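Local coordinates for polar amino acid ABC uptake transporter substrate binding protein (Streptococcus thermophilus LMG 18311, PDB 3HV1) that probably captures polar amino acids outside the membrane and hands them to an ABC uptake transporter, as family 3 solute-binding proteins do, at residues 130-135 against 158-164; 230-235 against 252-258; 31-36 against 184-188. All coordinates share one frame; numbering follows the deposited sequence.

How the contacts relate
The three contacts illustrate how chemistry follows location in a two-lobed binding protein. Contact 1, partly buried, its centre about 20 Å from that of the chain, pairs two strands by backbone hydrogen bonds within one lobe. Contact 2, also partly buried, lies on the opposite side of the chain's centre, about 34 Å away centre to centre, where a loop rests on helix 220-236 through side chains, with no hydrogen bond across. Contact 3, buried, its centre about 7 Å from that of the chain, brings a loop against helix 183-192 through proline-aromatic contact and a water. No helix or strand is common to two contacts, though contact 1 is nested in the loop that contact 3 closes.

Contact 1. Residues 130-135 against 158-164; sequences LGAQAG and VVQYSTF
L130 O accepts the N-H of V159 at 2.8 Å, in the carbonyl plane, opening a ladder of four backbone hydrogen bonds in which the chains take turns as donor. V159 O receives A132 N at 2.9 Å, with the donor tilted from the carbonyl plane. A132 O receives Y161 N, also at 2.9 Å but more bent (141° at the hydrogen), and Y161 O is reached almost linearly by A134 N at 2.7 Å. Each acceptor also meets a CA-H of the partner strand; G131 CA lies 3.1 Å from V159 O. G131 spends its own backbone polar groups on G178 and L180 of the next strand. Strands 130-133 and 158-161 are the parallel pair of a beta-alpha-beta crossover through helix 137-144, part of one lobe of the periplasmic binding-protein fold. A132 O lies in plane at the edge of the Y161 ring, whose hydroxyl is bonded to D170. L130 and V158 run side by side, CD2 of L130 pressed tightly on CG1 of V158 at 3.5 Å; CG of L130 lies anti to its own N (chi1 -176°), putting the branch alongside the valine. At the C-terminal end of the pair, Q160 OE1 rests 3.3 Å from A134 CB, while the Q133 chain, extended beyond CG, reaches across to F164, its amide plane inclined 47° to the ring and OE1 3.6 Å from F164 CB.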
ATOM      1  N   LEU A 130       1.765 -33.671   3.740  1.00 27.61           N
ATOM      2  CA  LEU A 130       1.956 -32.496   2.893  1.00 26.76           C
ATOM      3  C   LEU A 130       3.075 -32.638   1.869  1.00 27.83           C
ATOM      4  O   LEU A 130       4.152 -33.165   2.159  1.00 28.02           O
ATOM      5  CB  LEU A 130       2.239 -31.270   3.764  1.00 27.94           C
ATOM      6  CG  LEU A 130       2.391 -29.904   3.085  1.00 28.60           C
ATOM      7  CD1 LEU A 130       1.084 -29.487   2.422  1.00 28.16           C
ATOM      8  CD2 LEU A 130       2.797 -28.885   4.133  1.00 29.56           C
ATOM      9  N   GLY A 131       2.807 -32.163   0.665  1.00 26.41           N
ATOM     10  CA  GLY A 131       3.795 -32.211  -0.387  1.00 26.79           C
ATOM     11  C   GLY A 131       4.182 -30.796  -0.778  1.00 27.90           C
ATOM     12  O   GLY A 131       3.415 -29.859  -0.568  1.00 25.28           O
ATOM     13  N   ALA A 132       5.377 -30.639  -1.335  1.00 28.55           N
ATOM     14  CA  ALA A 132       5.865 -29.338  -1.774  1.00 31.36           C
ATOM     15  C   ALA A 132       6.845 -29.584  -2.913  1.00 33.91           C
ATOM     16  O   ALA A 132       7.385 -30.683  -3.039  1.00 34.49           O
ATOM     17  CB  ALA A 132       6.551 -28.619  -0.629  1.00 30.59           C
ATOM     18  N   GLN A 133       7.070 -28.581  -3.753  1.00 36.29           N
ATOM     19  CA  GLN A 133       7.995 -28.768  -4.859  1.00 38.90           C
ATOM     20  C   GLN A 133       9.418 -28.538  -4.370  1.00 39.80           C
ATOM     21  O   GLN A 133       9.686 -27.606  -3.607  1.00 40.04           O
ATOM     22  CB  GLN A 133       7.659 -27.825  -6.023  1.00 41.73           C
ATOM     23  CG  GLN A 133       8.000 -28.432  -7.388  1.00 46.91           C
ATOM     24  CD  GLN A 133       7.538 -27.591  -8.572  1.00 50.01           C
ATOM     25  OE1 GLN A 133       6.371 -27.198  -8.662  1.00 49.57           O
ATOM     26  NE2 GLN A 133       8.457 -27.322  -9.498  1.00 50.72           N
ATOM     27  N   ALA A 134      10.326 -29.408  -4.795  1.00 40.09           N
ATOM     28  CA  ALA A 134      11.721 -29.302  -4.386  1.00 41.26           C
ATOM     29  C   ALA A 134      12.344 -27.991  -4.855  1.00 41.58           C
ATOM     30  O   ALA A 134      12.145 -27.562  -5.997  1.00 39.93           O
ATOM     31  CB  ALA A 134      12.516 -30.480  -4.932  1.00 41.38           C
ATOM     32  N   GLY A 135      13.097 -27.359  -3.962  1.00 43.32           N
ATOM     33  CA  GLY A 135      13.747 -26.108  -4.299  1.00 44.13           C
ATOM     34  C   GLY A 135      12.764 -25.001  -4.619  1.00 44.78           C
ATOM     35  O   GLY A 135      12.986 -24.216  -5.547  1.00 45.13           O
ATOM     36  N   VAL A 158       7.723 -32.542   4.773  1.00 40.23           N
ATOM     37  CA  VAL A 158       6.993 -32.418   3.522  1.00 39.49           C
ATOM     38  C   VAL A 158       7.616 -33.304   2.463  1.00 37.94           C
ATOM     39  O   VAL A 158       8.838 -33.403   2.355  1.00 37.93           O
ATOM     40  CB  VAL A 158       6.985 -30.979   2.986  1.00 40.26           C
ATOM     41  CG1 VAL A 158       6.027 -30.130   3.796  1.00 40.59           C
ATOM     42  CG2 VAL A 158       8.391 -30.405   3.022  1.00 40.69           C
ATOM     43  N   VAL A 159       6.761 -33.961   1.693  1.00 36.50           N
ATOM     44  CA  VAL A 159       7.211 -34.826   0.623  1.00 33.75           C
ATOM     45  C   VAL A 159       7.562 -33.900  -0.537  1.00 35.24           C
ATOM     46  O   VAL A 159       6.712 -33.146  -1.027  1.00 31.31           O
ATOM     47  CB  VAL A 159       6.099 -35.798   0.202  1.00 32.96           C
ATOM     48  CG1 VAL A 159       6.617 -36.776  -0.840  1.00 34.58           C
ATOM     49  CG2 VAL A 159       5.583 -36.542   1.416  1.00 34.17           C
ATOM     50  N   GLN A 160       8.818 -33.940  -0.968  1.00 35.19           N
ATOM     51  CA  GLN A 160       9.253 -33.084  -2.061  1.00 37.31           C
ATOM     52  C   GLN A 160       9.019 -33.717  -3.424  1.00 38.13           C
ATOM     53  O   GLN A 160       9.178 -34.924  -3.601  1.00 37.44           O
ATOM     54  CB  GLN A 160      10.732 -32.724  -1.902  1.00 39.47           C
ATOM     55  CG  GLN A 160      11.022 -31.849  -0.697  1.00 42.51           C
ATOM     56  CD  GLN A 160      12.451 -31.350  -0.680  1.00 44.73           C
ATOM     57  OE1 GLN A 160      12.906 -30.696  -1.623  1.00 45.67           O
ATOM     58  NE2 GLN A 160      13.171 -31.654   0.397  1.00 44.39           N
ATOM     59  N   TYR A 161       8.635 -32.884  -4.384  1.00 37.86           N
ATOM     60  CA  TYR A 161       8.376 -33.334  -5.738  1.00 39.20           C
ATOM     61  C   TYR A 161       9.185 -32.475  -6.690  1.00 41.25           C
ATOM     62  O   TYR A 161       9.350 -31.279  -6.466  1.00 42.41           O
ATOM     63  CB  TYR A 161       6.886 -33.211  -6.049  1.00 36.02           C
ATOM     64  CG  TYR A 161       6.039 -34.229  -5.321  1.00 33.91           C
ATOM     65  CD1 TYR A 161       5.673 -35.424  -5.939  1.00 33.59           C
ATOM     66  CD2 TYR A 161       5.609 -34.002  -4.014  1.00 33.05           C
ATOM     67  CE1 TYR A 161       4.895 -36.371  -5.275  1.00 32.98           C
ATOM     68  CE2 TYR A 161       4.830 -34.943  -3.336  1.00 32.19           C
ATOM     69  CZ  TYR A 161       4.474 -36.123  -3.973  1.00 33.33           C
ATOM     70  OH  TYR A 161       3.686 -37.050  -3.323  1.00 33.16           O
ATOM     71  N   SER A 162       9.691 -33.089  -7.751  1.00 44.39           N
ATOM     72  CA  SER A 162      10.494 -32.368  -8.730  1.00 47.94           C
ATOM     73  C   SER A 162       9.627 -31.457  -9.585  1.00 49.49           C
ATOM     74  O   SER A 162      10.001 -30.317  -9.870  1.00 50.70           O
ATOM     75  CB  SER A 162      11.244 -33.353  -9.627  1.00 49.16           C
ATOM     76  OG  SER A 162      12.142 -34.147  -8.868  1.00 50.96           O
ATOM     77  N   THR A 163       8.464 -31.960  -9.986  1.00 50.18           N
ATOM     78  CA  THR A 163       7.547 -31.194 -10.818  1.00 50.15           C
ATOM     79  C   THR A 163       6.174 -31.069 -10.176  1.00 49.83           C
ATOM     80  O   THR A 163       5.774 -31.905  -9.368  1.00 48.61           O
ATOM     81  CB  THR A 163       7.372 -31.853 -12.200  1.00 51.49           C
ATOM     82  OG1 THR A 163       6.794 -33.155 -12.036  1.00 51.26           O
ATOM     83  CG2 THR A 163       8.718 -31.994 -12.903  1.00 51.59           C
ATOM     84  N   PHE A 164       5.452 -30.015 -10.544  1.00 49.53           N
ATOM     85  CA  PHE A 164       4.114 -29.786 -10.018  1.00 49.08           C
ATOM     86  C   PHE A 164       3.186 -30.895 -10.497  1.00 48.54           C
ATOM     87  O   PHE A 164       2.249 -31.277  -9.798  1.00 47.95           O
ATOM     88  CB  PHE A 164       3.574 -28.442 -10.507  1.00 50.10           C
ATOM     89  CG  PHE A 164       2.161 -28.169 -10.079  1.00 50.40           C
ATOM     90  CD1 PHE A 164       1.878 -27.774  -8.777  1.00 50.93           C
ATOM     91  CD2 PHE A 164       1.108 -28.331 -10.972  1.00 52.14           C
ATOM     92  CE1 PHE A 164       0.567 -27.547  -8.370  1.00 50.77           C
ATOM     93  CE2 PHE A 164      -0.209 -28.107 -10.573  1.00 51.03           C
ATOM     94  CZ  PHE A 164      -0.477 -27.713  -9.269  1.00 51.13           C
TER

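Contact 2. Residues 230-235 against 252-258; sequences FETLYK and ATDQVKG
Y234 and K257 make the aromatic part of this contact. The aliphatic chain of the lysine lies over one face of the tyrosine ring, with K257 CG 4.0 Å from the Y234 ring centroid and 21° off the ring normal, a CH-pi contact displaced toward the rim. Because the lysine chain is fully extended beyond CG, it runs on past the ring until K257 CE reaches Y234 OH at 3.4 Å. That hydroxyl is bonded to D250, two residues ahead of A252, which should fix the rotation of the ring.

Apolar contacts continue along the helix. A252 CB touches Y234 CE1 closely, at 3.4 Å. V256 divides its two methyls between neighbouring turns: CG1, anti to the backbone N (chi1 163°), meets Y234 CB at 3.9 Å, and CG2 meets F230 CB at the same distance of 3.9 Å. The ring of F230 then leads away to L50 and V54 of helix 46-56, while V256 also touches F239 of helix 238-247.

Polar groups are looser. V256 O receives a CA-H contact from E231, 3.6 Å from CA. E231 OE1 forms a salt bridge with K235 NZ at 3.6 Å, one helical turn on. The pair lies beside G258, which ends the type I turn from Q255. Within the loop, G258 N bonds Q255 O, and V256 N makes a weak bond to T253 OG1, which is also bonded to P103 O.

The segment after helix 238-247 thus lies back against helix 220-236. No hydrogen bond crosses between the two segments, so their fit rests on shape, methyl groups and a lysine chain laid on a ring, while E231 and K235 pair with each other on the helix.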
ATOM      1  N   PHE A 230      -5.056   0.204 -14.675  1.00 19.75           N
ATOM      2  CA  PHE A 230      -5.549  -0.934 -13.893  1.00 19.62           C
ATOM      3  C   PHE A 230      -6.969  -0.648 -13.427  1.00 19.83           C
ATOM      4  O   PHE A 230      -7.856  -1.486 -13.549  1.00 17.64           O
ATOM      5  CB  PHE A 230      -4.702  -1.174 -12.642  1.00 15.87           C
ATOM      6  CG  PHE A 230      -3.295  -1.633 -12.916  1.00 18.04           C
ATOM      7  CD1 PHE A 230      -2.989  -2.366 -14.057  1.00 19.26           C
ATOM      8  CD2 PHE A 230      -2.286  -1.374 -11.996  1.00 17.35           C
ATOM      9  CE1 PHE A 230      -1.694  -2.839 -14.282  1.00 17.39           C
ATOM     10  CE2 PHE A 230      -0.982  -1.844 -12.210  1.00 17.59           C
ATOM     11  CZ  PHE A 230      -0.694  -2.575 -13.355  1.00 17.98           C
ATOM     12  N   GLU A 231      -7.171   0.543 -12.877  1.00 20.81           N
ATOM     13  CA  GLU A 231      -8.481   0.915 -12.366  1.00 21.48           C
ATOM     14  C   GLU A 231      -9.527   0.917 -13.458  1.00 21.43           C
ATOM     15  O   GLU A 231     -10.643   0.448 -13.257  1.00 20.00           O
ATOM     16  CB  GLU A 231      -8.424   2.292 -11.703  1.00 26.58           C
ATOM     17  CG  GLU A 231      -7.497   2.360 -10.505  1.00 31.45           C
ATOM     18  CD  GLU A 231      -7.609   3.687  -9.773  1.00 37.59           C
ATOM     19  OE1 GLU A 231      -8.727   4.023  -9.322  1.00 38.72           O
ATOM     20  OE2 GLU A 231      -6.584   4.391  -9.654  1.00 39.93           O
ATOM     21  N   THR A 232      -9.163   1.452 -14.619  1.00 20.13           N
ATOM     22  CA  THR A 232     -10.076   1.501 -15.745  1.00 17.08           C
ATOM     23  C   THR A 232     -10.490   0.106 -16.199  1.00 17.25           C
ATOM     24  O   THR A 232     -11.670  -0.140 -16.465  1.00 15.10           O
ATOM     25  CB  THR A 232      -9.444   2.276 -16.924  1.00 16.74           C
ATOM     26  OG1 THR A 232      -9.141   3.615 -16.498  1.00 20.75           O
ATOM     27  CG2 THR A 232     -10.393   2.345 -18.090  1.00 21.96           C
ATOM     28  N   LEU A 233      -9.524  -0.812 -16.275  1.00 15.70           N
ATOM     29  CA  LEU A 233      -9.803  -2.182 -16.702  1.00 14.78           C
ATOM     30  C   LEU A 233     -10.661  -2.921 -15.689  1.00 16.35           C
ATOM     31  O   LEU A 233     -11.465  -3.768 -16.062  1.00 19.79           O
ATOM     32  CB  LEU A 233      -8.492  -2.951 -16.924  1.00 13.57           C
ATOM     33  CG  LEU A 233      -7.591  -2.372 -18.019  1.00 11.60           C
ATOM     34  CD1 LEU A 233      -6.274  -3.165 -18.077  1.00 12.93           C
ATOM     35  CD2 LEU A 233      -8.309  -2.449 -19.355  1.00  8.70           C
ATOM     36  N   TYR A 234     -10.480  -2.624 -14.404  1.00 17.03           N
ATOM     37  CA  TYR A 234     -11.299  -3.279 -13.388  1.00 16.26           C
ATOM     38  C   TYR A 234     -12.730  -2.731 -13.478  1.00 19.81           C
ATOM     39  O   TYR A 234     -13.703  -3.475 -13.332  1.00 19.71           O
ATOM     40  CB  TYR A 234     -10.733  -3.043 -11.977  1.00 16.60           C
ATOM     41  CG  TYR A 234     -11.252  -4.068 -10.988  1.00 18.00           C
ATOM     42  CD1 TYR A 234     -10.737  -5.363 -10.962  1.00 16.68           C
ATOM     43  CD2 TYR A 234     -12.345  -3.782 -10.168  1.00 18.62           C
ATOM     44  CE1 TYR A 234     -11.307  -6.353 -10.152  1.00 16.91           C
ATOM     45  CE2 TYR A 234     -12.918  -4.753  -9.357  1.00 18.58           C
ATOM     46  CZ  TYR A 234     -12.403  -6.037  -9.352  1.00 18.64           C
ATOM     47  OH  TYR A 234     -12.989  -6.995  -8.557  1.00 19.38           O
ATOM     48  N   LYS A 235     -12.855  -1.425 -13.718  1.00 21.67           N
ATOM     49  CA  LYS A 235     -14.172  -0.789 -13.841  1.00 23.05           C
ATOM     50  C   LYS A 235     -14.951  -1.291 -15.051  1.00 23.94           C
ATOM     51  O   LYS A 235     -16.162  -1.486 -14.964  1.00 22.46           O
ATOM     52  CB  LYS A 235     -14.040   0.737 -13.940  1.00 26.84           C
ATOM     53  CG  LYS A 235     -14.230   1.497 -12.636  1.00 33.31           C
ATOM     54  CD  LYS A 235     -13.024   1.406 -11.720  1.00 39.71           C
ATOM     55  CE  LYS A 235     -13.157   2.373 -10.540  1.00 43.72           C
ATOM     56  NZ  LYS A 235     -11.914   2.452  -9.703  1.00 44.51           N
ATOM     57  N   ALA A 252      -7.264  -9.177  -8.433  1.00 16.31           N
ATOM     58  CA  ALA A 252      -7.074  -7.748  -8.224  1.00 16.95           C
ATOM     59  C   ALA A 252      -6.831  -7.356  -6.773  1.00 19.99           C
ATOM     60  O   ALA A 252      -7.512  -7.832  -5.869  1.00 20.19           O
ATOM     61  CB  ALA A 252      -8.278  -6.985  -8.762  1.00 16.94           C
ATOM     62  N   THR A 253      -5.846  -6.487  -6.565  1.00 19.37           N
ATOM     63  CA  THR A 253      -5.532  -5.985  -5.238  1.00 20.01           C
ATOM     64  C   THR A 253      -6.539  -4.877  -4.957  1.00 20.92           C
ATOM     65  O   THR A 253      -7.210  -4.403  -5.867  1.00 20.88           O
ATOM     66  CB  THR A 253      -4.137  -5.350  -5.188  1.00 20.75           C
ATOM     67  OG1 THR A 253      -4.045  -4.357  -6.215  1.00 19.91           O
ATOM     68  CG2 THR A 253      -3.038  -6.406  -5.386  1.00 17.72           C
ATOM     69  N   ASP A 254      -6.640  -4.460  -3.703  1.00 21.44           N
ATOM     70  CA  ASP A 254      -7.556  -3.384  -3.372  1.00 23.62           C
ATOM     71  C   ASP A 254      -7.203  -2.112  -4.152  1.00 23.18           C
ATOM     72  O   ASP A 254      -8.088  -1.350  -4.528  1.00 24.28           O
ATOM     73  CB  ASP A 254      -7.537  -3.119  -1.865  1.00 26.74           C
ATOM     74  CG  ASP A 254      -8.226  -4.219  -1.078  1.00 30.53           C
ATOM     75  OD1 ASP A 254      -9.154  -4.851  -1.628  1.00 35.13           O
ATOM     76  OD2 ASP A 254      -7.856  -4.442   0.090  1.00 34.44           O
ATOM     77  N   GLN A 255      -5.916  -1.887  -4.410  1.00 23.82           N
ATOM     78  CA  GLN A 255      -5.509  -0.703  -5.167  1.00 22.56           C
ATOM     79  C   GLN A 255      -6.103  -0.718  -6.576  1.00 23.19           C
ATOM     80  O   GLN A 255      -6.619   0.302  -7.054  1.00 22.29           O
ATOM     81  CB  GLN A 255      -3.980  -0.600  -5.247  1.00 25.02           C
ATOM     82  CG  GLN A 255      -3.325  -0.246  -3.916  1.00 25.53           C
ATOM     83  CD  GLN A 255      -2.803  -1.454  -3.183  1.00 25.88           C
ATOM     84  OE1 GLN A 255      -3.369  -2.546  -3.271  1.00 25.77           O
ATOM     85  NE2 GLN A 255      -1.722  -1.266  -2.438  1.00 24.15           N
ATOM     86  N   VAL A 256      -6.029  -1.869  -7.243  1.00 19.10           N
ATOM     87  CA  VAL A 256      -6.582  -2.002  -8.589  1.00 18.65           C
ATOM     88  C   VAL A 256      -8.088  -1.738  -8.539  1.00 20.49           C
ATOM     89  O   VAL A 256      -8.664  -1.209  -9.490  1.00 18.56           O
ATOM     90  CB  VAL A 256      -6.321  -3.423  -9.163  1.00 17.55           C
ATOM     91  CG1 VAL A 256      -7.232  -3.704 -10.343  1.00 16.37           C
ATOM     92  CG2 VAL A 256      -4.873  -3.535  -9.592  1.00 16.90           C
ATOM     93  N   LYS A 257      -8.713  -2.106  -7.421  1.00 23.64           N
ATOM     94  CA  LYS A 257     -10.148  -1.921  -7.235  1.00 26.62           C
ATOM     95  C   LYS A 257     -10.529  -0.479  -6.892  1.00 28.64           C
ATOM     96  O   LYS A 257     -11.709  -0.155  -6.786  1.00 30.51           O
ATOM     97  CB  LYS A 257     -10.661  -2.853  -6.138  1.00 26.48           C
ATOM     98  CG  LYS A 257     -10.591  -4.325  -6.481  1.00 26.30           C
ATOM     99  CD  LYS A 257     -11.139  -5.177  -5.347  1.00 28.69           C
ATOM    100  CE  LYS A 257     -11.114  -6.661  -5.695  1.00 30.98           C
ATOM    101  NZ  LYS A 257     -11.591  -7.515  -4.565  1.00 32.88           N
ATOM    102  N   GLY A 258      -9.534   0.379  -6.710  1.00 29.58           N
ATOM    103  CA  GLY A 258      -9.805   1.771  -6.392  1.00 33.36           C
ATOM    104  C   GLY A 258      -9.950   2.081  -4.908  1.00 34.84           C
ATOM    105  O   GLY A 258     -10.299   3.203  -4.542  1.00 34.32           O
TER

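Contact 3. Residues 31-36 against 184-188; sequences FVPMGY and VYANY
V32 O is gripped by a water that donates to it at 2.9 Å and is hydrogen-bonded to Y185 OH at 2.8 Å, bridging loop and helix. The same oxygen lies near the plane of the Y185 ring, at its edge, with CE1 3.4 Å away.

P33, which follows a cis peptide bond, lays its CB over one face of the Y188 ring, 3.7 Å from the centroid and 18° off the normal, a CH-pi contact offset toward the rim. CG of Y188 is anti to its backbone N (chi1 167°), which carries the ring out toward the loop. V32 CG1 touches Y188 CE2 at 3.6 Å, and the Y188 hydroxyl is bonded to K192 further along its helix. Selenomethionine M34, bent at chi2 and chi3, brings SE within 4.0 Å of V184 CG1. F31 stacks on H263 of the second subunit, a residue of the C-terminal histidine tag.

The contact probably joins the two lobes of the family fold. Helix 238-247 flanks it, F247 on P33 and W246 on Y188, and M105 of strand 105-114 touches both M34 and V184.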
ATOM      1  N   PHE A  31       9.484 -17.156 -17.455  1.00 25.00           N
ATOM      2  CA  PHE A  31       8.594 -17.008 -16.312  1.00 26.88           C
ATOM      3  C   PHE A  31       7.106 -17.307 -16.464  1.00 27.57           C
ATOM      4  O   PHE A  31       6.273 -16.396 -16.465  1.00 25.56           O
ATOM      5  CB  PHE A  31       8.765 -15.621 -15.704  1.00 29.54           C
ATOM      6  CG  PHE A  31       8.312 -15.531 -14.279  1.00 34.40           C
ATOM      7  CD1 PHE A  31       8.799 -16.422 -13.327  1.00 37.43           C
ATOM      8  CD2 PHE A  31       7.419 -14.545 -13.878  1.00 36.01           C
ATOM      9  CE1 PHE A  31       8.401 -16.329 -11.995  1.00 40.03           C
ATOM     10  CE2 PHE A  31       7.017 -14.444 -12.549  1.00 36.11           C
ATOM     11  CZ  PHE A  31       7.504 -15.333 -11.607  1.00 37.97           C
ATOM     12  N   VAL A  32       6.776 -18.592 -16.561  1.00 26.12           N
ATOM     13  CA  VAL A  32       5.380 -19.021 -16.650  1.00 24.84           C
ATOM     14  C   VAL A  32       4.802 -18.737 -15.259  1.00 24.51           C
ATOM     15  O   VAL A  32       5.480 -18.954 -14.256  1.00 25.74           O
ATOM     16  CB  VAL A  32       5.271 -20.538 -16.915  1.00 26.70           C
ATOM     17  CG1 VAL A  32       3.811 -20.932 -17.099  1.00 24.72           C
ATOM     18  CG2 VAL A  32       6.087 -20.916 -18.140  1.00 26.47           C
ATOM     19  N   PRO A  33       3.550 -18.252 -15.173  1.00 20.58           N
ATOM     20  CA  PRO A  33       2.624 -17.934 -16.259  1.00 19.38           C
ATOM     21  C   PRO A  33       2.506 -16.428 -16.490  1.00 18.91           C
ATOM     22  O   PRO A  33       1.590 -15.978 -17.167  1.00 18.80           O
ATOM     23  CB  PRO A  33       1.318 -18.498 -15.735  1.00 18.98           C
ATOM     24  CG  PRO A  33       1.366 -18.007 -14.302  1.00 15.88           C
ATOM     25  CD  PRO A  33       2.830 -18.237 -13.881  1.00 20.63           C
HETATM   26  N   MSE A  34       3.427 -15.648 -15.939  1.00 19.59           N
HETATM   27  CA  MSE A  34       3.338 -14.204 -16.085  1.00 18.82           C
HETATM   28  C   MSE A  34       3.680 -13.683 -17.474  1.00 19.00           C
HETATM   29  O   MSE A  34       2.998 -12.807 -18.007  1.00 17.73           O
HETATM   30  CB  MSE A  34       4.215 -13.541 -15.030  1.00 19.15           C
HETATM   31  CG  MSE A  34       3.909 -14.016 -13.611  1.00 23.56           C
HETATM   32 SE   MSE A  34       2.039 -13.912 -13.092  1.00 30.11          SE
HETATM   33  CE  MSE A  34       2.035 -12.060 -12.711  1.00 24.49           C
ATOM     34  N   GLY A  35       4.737 -14.227 -18.060  1.00 18.18           N
ATOM     35  CA  GLY A  35       5.143 -13.804 -19.389  1.00 18.83           C
ATOM     36  C   GLY A  35       6.205 -14.794 -19.818  1.00 19.30           C
ATOM     37  O   GLY A  35       7.228 -14.930 -19.151  1.00 19.55           O
ATOM     38  N   TYR A  36       5.962 -15.487 -20.918  1.00 18.87           N
ATOM     39  CA  TYR A  36       6.916 -16.477 -21.367  1.00 23.55           C
ATOM     40  C   TYR A  36       6.796 -16.807 -22.843  1.00 23.36           C
ATOM     41  O   TYR A  36       5.801 -16.494 -23.495  1.00 21.10           O
ATOM     42  CB  TYR A  36       6.758 -17.752 -20.525  1.00 24.09           C
ATOM     43  CG  TYR A  36       5.359 -18.345 -20.548  1.00 25.82           C
ATOM     44  CD1 TYR A  36       5.031 -19.386 -21.417  1.00 24.61           C
ATOM     45  CD2 TYR A  36       4.358 -17.858 -19.701  1.00 25.15           C
ATOM     46  CE1 TYR A  36       3.746 -19.934 -21.437  1.00 26.69           C
ATOM     47  CE2 TYR A  36       3.071 -18.396 -19.717  1.00 27.35           C
ATOM     48  CZ  TYR A  36       2.773 -19.431 -20.582  1.00 27.52           C
ATOM     49  OH  TYR A  36       1.506 -19.968 -20.591  1.00 29.59           O
ATOM     50  N   VAL A 184       0.341 -18.347  -7.943  1.00 18.52           N
ATOM     51  CA  VAL A 184       0.414 -18.242  -9.407  1.00 17.97           C
ATOM     52  C   VAL A 184       0.476 -19.591 -10.132  1.00 18.67           C
ATOM     53  O   VAL A 184      -0.059 -19.722 -11.233  1.00 20.27           O
ATOM     54  CB  VAL A 184       1.627 -17.387  -9.914  1.00 19.99           C
ATOM     55  CG1 VAL A 184       1.363 -15.914  -9.681  1.00 18.59           C
ATOM     56  CG2 VAL A 184       2.927 -17.848  -9.256  1.00 18.63           C
ATOM     57  N   TYR A 185       1.119 -20.589  -9.531  1.00 17.33           N
ATOM     58  CA  TYR A 185       1.201 -21.904 -10.166  1.00 17.85           C
ATOM     59  C   TYR A 185      -0.051 -22.729  -9.904  1.00 17.51           C
ATOM     60  O   TYR A 185      -0.575 -23.389 -10.801  1.00 18.59           O
ATOM     61  CB  TYR A 185       2.419 -22.682  -9.652  1.00 21.54           C
ATOM     62  CG  TYR A 185       3.740 -21.992  -9.910  1.00 24.52           C
ATOM     63  CD1 TYR A 185       4.042 -21.481 -11.171  1.00 28.31           C
ATOM     64  CD2 TYR A 185       4.680 -21.839  -8.891  1.00 27.38           C
ATOM     65  CE1 TYR A 185       5.250 -20.827 -11.413  1.00 29.27           C
ATOM     66  CE2 TYR A 185       5.890 -21.189  -9.117  1.00 27.96           C
ATOM     67  CZ  TYR A 185       6.168 -20.680 -10.384  1.00 30.58           C
ATOM     68  OH  TYR A 185       7.348 -20.002 -10.613  1.00 29.74           O
ATOM     69  N   ALA A 186      -0.515 -22.714  -8.662  1.00 16.90           N
ATOM     70  CA  ALA A 186      -1.712 -23.465  -8.297  1.00 14.71           C
ATOM     71  C   ALA A 186      -2.884 -23.076  -9.189  1.00 16.45           C
ATOM     72  O   ALA A 186      -3.477 -23.919  -9.865  1.00 17.44           O
ATOM     73  CB  ALA A 186      -2.067 -23.201  -6.820  1.00 15.61           C
ATOM     74  N   ASN A 187      -3.220 -21.792  -9.201  1.00 16.43           N
ATOM     75  CA  ASN A 187      -4.351 -21.332 -10.001  1.00 16.98           C
ATOM     76  C   ASN A 187      -4.155 -21.494 -11.498  1.00 18.04           C
ATOM     77  O   ASN A 187      -5.084 -21.856 -12.215  1.00 17.98           O
ATOM     78  CB  ASN A 187      -4.670 -19.877  -9.664  1.00 17.36           C
ATOM     79  CG  ASN A 187      -5.449 -19.745  -8.375  1.00 18.54           C
ATOM     80  OD1 ASN A 187      -6.685 -19.652  -8.383  1.00 22.95           O
ATOM     81  ND2 ASN A 187      -4.744 -19.763  -7.260  1.00 13.91           N
ATOM     82  N   TYR A 188      -2.948 -21.237 -11.978  1.00 18.35           N
ATOM     83  CA  TYR A 188      -2.685 -21.362 -13.403  1.00 18.77           C
ATOM     84  C   TYR A 188      -2.875 -22.788 -13.911  1.00 18.69           C
ATOM     85  O   TYR A 188      -3.608 -23.026 -14.872  1.00 18.53           O
ATOM     86  CB  TYR A 188      -1.261 -20.900 -13.719  1.00 18.72           C
ATOM     87  CG  TYR A 188      -0.802 -21.289 -15.102  1.00 23.25           C
ATOM     88  CD1 TYR A 188      -1.406 -20.747 -16.237  1.00 22.98           C
ATOM     89  CD2 TYR A 188       0.220 -22.225 -15.278  1.00 22.73           C
ATOM     90  CE1 TYR A 188      -1.008 -21.126 -17.508  1.00 27.45           C
ATOM     91  CE2 TYR A 188       0.624 -22.611 -16.550  1.00 26.50           C
ATOM     92  CZ  TYR A 188       0.008 -22.058 -17.658  1.00 25.91           C
ATOM     93  OH  TYR A 188       0.406 -22.434 -18.916  1.00 31.01           O
TER
HETATM   94  O   HOH W   1       8.007 -20.002 -13.374  1.00 33.25           O